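Local coordinates for major allergen Dau c 1 (Daucus carota, PDB 2WQL), which is a pathogenesis-related plant defence protein of the Bet v 1 family and a major carrot allergen, with an internal pocket that probably binds small ligands, at residues A3-S7 with T116-F120. The protein carries 4 engineered substitutions. Sequence-based numbering, arbitrary orientation.
With P4C (O-acetaldehydyl-hexaethylene glycol), chain E.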
ATOM      1  N   ALA A   3       9.695 -26.188   2.257  1.00 23.78           N
ATOM      2  CA  ALA A   3       8.320 -26.602   2.725  1.00 24.52           C
ATOM      3  C   ALA A   3       7.262 -25.605   2.270  1.00 24.52           C
ATOM      4  O   ALA A   3       7.348 -24.427   2.584  1.00 24.58           O
ATOM      5  CB  ALA A   3       8.250 -26.737   4.237  1.00 24.24           C
ATOM      6  N   GLN A   4       6.258 -26.103   1.557  1.00 24.40           N
ATOM      7  CA  GLN A   4       5.251 -25.255   0.920  1.00 24.19           C
ATOM      8  C   GLN A   4       4.576 -24.380   1.957  1.00 24.18           C
ATOM      9  O   GLN A   4       4.244 -24.843   3.023  1.00 23.84           O
ATOM     10  CB  GLN A   4       4.200 -26.115   0.185  1.00 24.08           C
ATOM     11  CG  GLN A   4       3.176 -25.327  -0.608  1.00 23.73           C
ATOM     12  CD  GLN A   4       2.133 -26.193  -1.307  1.00 23.15           C
ATOM     13  OE1 GLN A   4       2.176 -27.409  -1.238  1.00 23.94           O
ATOM     14  NE2 GLN A   4       1.191 -25.560  -1.979  1.00 20.99           N
ATOM     15  N   SER A   5       4.381 -23.107   1.643  1.00 24.40           N
ATOM     16  CA  SER A   5       3.759 -22.197   2.593  1.00 24.71           C
ATOM     17  C   SER A   5       2.821 -21.180   1.924  1.00 24.54           C
ATOM     18  O   SER A   5       2.823 -21.009   0.716  1.00 24.34           O
ATOM     19  CB  SER A   5       4.837 -21.481   3.413  1.00 24.58           C
ATOM     20  OG  SER A   5       5.521 -20.566   2.593  1.00 25.18           O
ATOM     21  N   HIS A   6       2.007 -20.520   2.728  1.00 24.60           N
ATOM     22  CA  HIS A   6       1.048 -19.554   2.200  1.00 24.90           C
ATOM     23  C   HIS A   6       0.676 -18.558   3.271  1.00 24.85           C
ATOM     24  O   HIS A   6       0.621 -18.896   4.452  1.00 24.65           O
ATOM     25  CB  HIS A   6      -0.212 -20.276   1.732  1.00 25.11           C
ATOM     26  CG  HIS A   6      -1.289 -19.365   1.239  1.00 25.96           C
ATOM     27  ND1 HIS A   6      -1.204 -18.697   0.033  1.00 27.80           N
ATOM     28  CD2 HIS A   6      -2.485 -19.022   1.780  1.00 27.09           C
ATOM     29  CE1 HIS A   6      -2.299 -17.972  -0.142  1.00 28.73           C
ATOM     30  NE2 HIS A   6      -3.092 -18.150   0.904  1.00 28.36           N
ATOM     31  N   SER A   7       0.424 -17.323   2.884  1.00 24.91           N
ATOM     32  CA  SER A   7      -0.043 -16.385   3.874  1.00 25.43           C
ATOM     33  C   SER A   7      -1.337 -15.717   3.477  1.00 25.20           C
ATOM     34  O   SER A   7      -1.637 -15.566   2.304  1.00 24.92           O
ATOM     35  CB  SER A   7       1.030 -15.347   4.190  1.00 25.81           C
ATOM     36  OG  SER A   7       1.216 -14.485   3.096  1.00 26.49           O
ATOM     37  N   THR A 116      -1.721 -14.376   8.907  1.00 26.02           N
ATOM     38  CA  THR A 116      -1.539 -15.807   9.159  1.00 26.41           C
ATOM     39  C   THR A 116      -0.610 -16.425   8.130  1.00 26.30           C
ATOM     40  O   THR A 116      -0.746 -16.194   6.943  1.00 26.32           O
ATOM     41  CB  THR A 116      -2.866 -16.586   9.125  1.00 26.65           C
ATOM     42  OG1 THR A 116      -3.800 -15.964  10.017  1.00 28.15           O
ATOM     43  CG2 THR A 116      -2.650 -18.058   9.535  1.00 26.57           C
ATOM     44  N   THR A 117       0.327 -17.226   8.608  1.00 26.12           N
ATOM     45  CA  THR A 117       1.203 -18.010   7.754  1.00 26.05           C
ATOM     46  C   THR A 117       0.901 -19.478   8.001  1.00 25.65           C
ATOM     47  O   THR A 117       0.892 -19.928   9.142  1.00 25.79           O
ATOM     48  CB  THR A 117       2.688 -17.755   8.113  1.00 26.28           C
ATOM     49  OG1 THR A 117       2.993 -16.372   7.887  1.00 26.64           O
ATOM     50  CG2 THR A 117       3.602 -18.669   7.297  1.00 25.54           C
ATOM     51  N   ALA A 118       0.650 -20.209   6.926  1.00 25.34           N
ATOM     52  CA  ALA A 118       0.396 -21.629   6.976  1.00 24.85           C
ATOM     53  C   ALA A 118       1.560 -22.353   6.287  1.00 25.04           C
ATOM     54  O   ALA A 118       1.994 -21.945   5.183  1.00 24.79           O
ATOM     55  CB  ALA A 118      -0.897 -21.928   6.283  1.00 24.57           C
ATOM     56  N   ILE A 119       2.063 -23.413   6.936  1.00 25.01           N
ATOM     57  CA  ILE A 119       3.122 -24.242   6.379  1.00 25.02           C
ATOM     58  C   ILE A 119       2.606 -25.661   6.264  1.00 25.11           C
ATOM     59  O   ILE A 119       2.197 -26.250   7.264  1.00 24.90           O
ATOM     60  CB  ILE A 119       4.377 -24.202   7.242  1.00 25.28           C
ATOM     61  CG1 ILE A 119       4.870 -22.755   7.392  1.00 25.94           C
ATOM     62  CG2 ILE A 119       5.459 -25.083   6.636  1.00 24.26           C
ATOM     63  CD1 ILE A 119       5.945 -22.572   8.426  1.00 27.05           C
ATOM     64  N   PHE A 120       2.603 -26.190   5.038  1.00 25.29           N
ATOM     65  CA  PHE A 120       2.069 -27.519   4.749  1.00 25.56           C
ATOM     66  C   PHE A 120       3.182 -28.572   4.717  1.00 25.62           C
ATOM     67  O   PHE A 120       4.039 -28.563   3.834  1.00 25.81           O
ATOM     68  CB  PHE A 120       1.329 -27.524   3.403  1.00 25.79           C
ATOM     69  CG  PHE A 120       0.291 -26.453   3.273  1.00 26.56           C
ATOM     70  CD1 PHE A 120       0.597 -25.258   2.666  1.00 27.35           C
ATOM     71  CD2 PHE A 120      -0.996 -26.646   3.761  1.00 27.37           C
ATOM     72  CE1 PHE A 120      -0.360 -24.265   2.541  1.00 27.84           C
ATOM     73  CE2 PHE A 120      -1.961 -25.665   3.644  1.00 27.00           C
ATOM     74  CZ  PHE A 120      -1.643 -24.470   3.039  1.00 27.54           C
TER
HETATM   75  O1  P4C E 200      -9.059 -20.136  17.414  1.00 44.82           O
HETATM   76  C2  P4C E 200      -8.608 -20.418  16.306  1.00 42.98           C
HETATM   77  C3  P4C E 200      -7.840 -19.403  15.479  1.00 41.99           C
HETATM   78  O4  P4C E 200      -7.382 -20.065  14.286  1.00 42.74           O
HETATM   79  C5  P4C E 200      -6.294 -19.448  13.563  1.00 40.77           C
HETATM   80  C6  P4C E 200      -5.637 -20.512  12.672  1.00 40.48           C
HETATM   81  O7  P4C E 200      -6.165 -20.477  11.349  1.00 41.48           O
HETATM   82  C8  P4C E 200      -5.742 -19.350  10.551  1.00 41.56           C
HETATM   83  C9  P4C E 200      -6.900 -18.598   9.852  1.00 40.39           C
HETATM   84  O10 P4C E 200      -7.054 -17.261  10.387  1.00 38.26           O
HETATM   85  C11 P4C E 200      -8.355 -16.677  10.184  1.00 35.38           C
HETATM   86  C12 P4C E 200      -9.140 -16.581  11.491  1.00 34.68           C
HETATM   87  O13 P4C E 200     -10.353 -17.345  11.409  1.00 34.28           O
HETATM   88  C14 P4C E 200     -11.197 -17.262  12.565  1.00 33.33           C
HETATM   89  C15 P4C E 200     -10.760 -18.254  13.638  1.00 34.50           C
HETATM   90  O16 P4C E 200     -11.600 -19.410  13.647  1.00 37.06           O
HETATM   91  C17 P4C E 200     -10.951 -20.626  14.095  1.00 39.01           C
HETATM   92  C18 P4C E 200     -11.500 -21.865  13.352  1.00 40.07           C
HETATM   93  O19 P4C E 200     -10.570 -22.976  13.333  1.00 41.22           O
HETATM   94  C20 P4C E 200      -9.937 -23.225  12.061  1.00 41.31           C
HETATM   95  C21 P4C E 200      -8.536 -23.837  12.267  1.00 42.05           C
HETATM   96  O22 P4C E 200      -7.468 -23.152  11.569  1.00 42.60           O
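Strands 5-7 and 116-120 run antiparallel, their axes 4.6 Å apart at closest approach and their N-to-C directions 163° from each other, with H6 and A118 as the hydrogen-bonded pair. This is the edge of the curved seven-strand antiparallel sheet of the Bet v 1 fold, where the first strand of the chain pairs with the last, the one that precedes the long helix 130-153. H6 N donates to A118 O, and A118 N returns an almost straight bond to H6 O (2.8 Å, N-H...O 178°). Two residues further on, F120 N bonds to Q4 O, the donor tilted somewhat from the carbonyl plane. S5 with I119 and S7 with T117 are the flanking non-hydrogen-bonded pairs; there the CA-H groups of S5 and S7 approach A118 O and T116 O.

H6 and A118 project from one face of the sheet; on the same side Q4, H6 and F120 touch I133 of helix 130-153. The F120 ring spans Q4 and H6: CD1 is 4.2 Å from Q4 CG, while H6 CB meets CE1 at the ring edge, 4.1 Å away. With CG anti to the backbone N (chi1 177°), H6 directs its imidazole so that NE2 bonds to D137; the extended Q4 carries OE1 to V128 N.

S5, S7, T117 and I119 occupy the other face, where a second subunit packs. S5 OG bonds to A108 O and T117 OG1 to P106 O of that subunit, while I119 CG2 touches A3 CB at 4.0 Å. Back on the side of A118, T116 faces the ligand pocket, its CG2 3.5 Å from C8 of the bound hexaethylene glycol derivative.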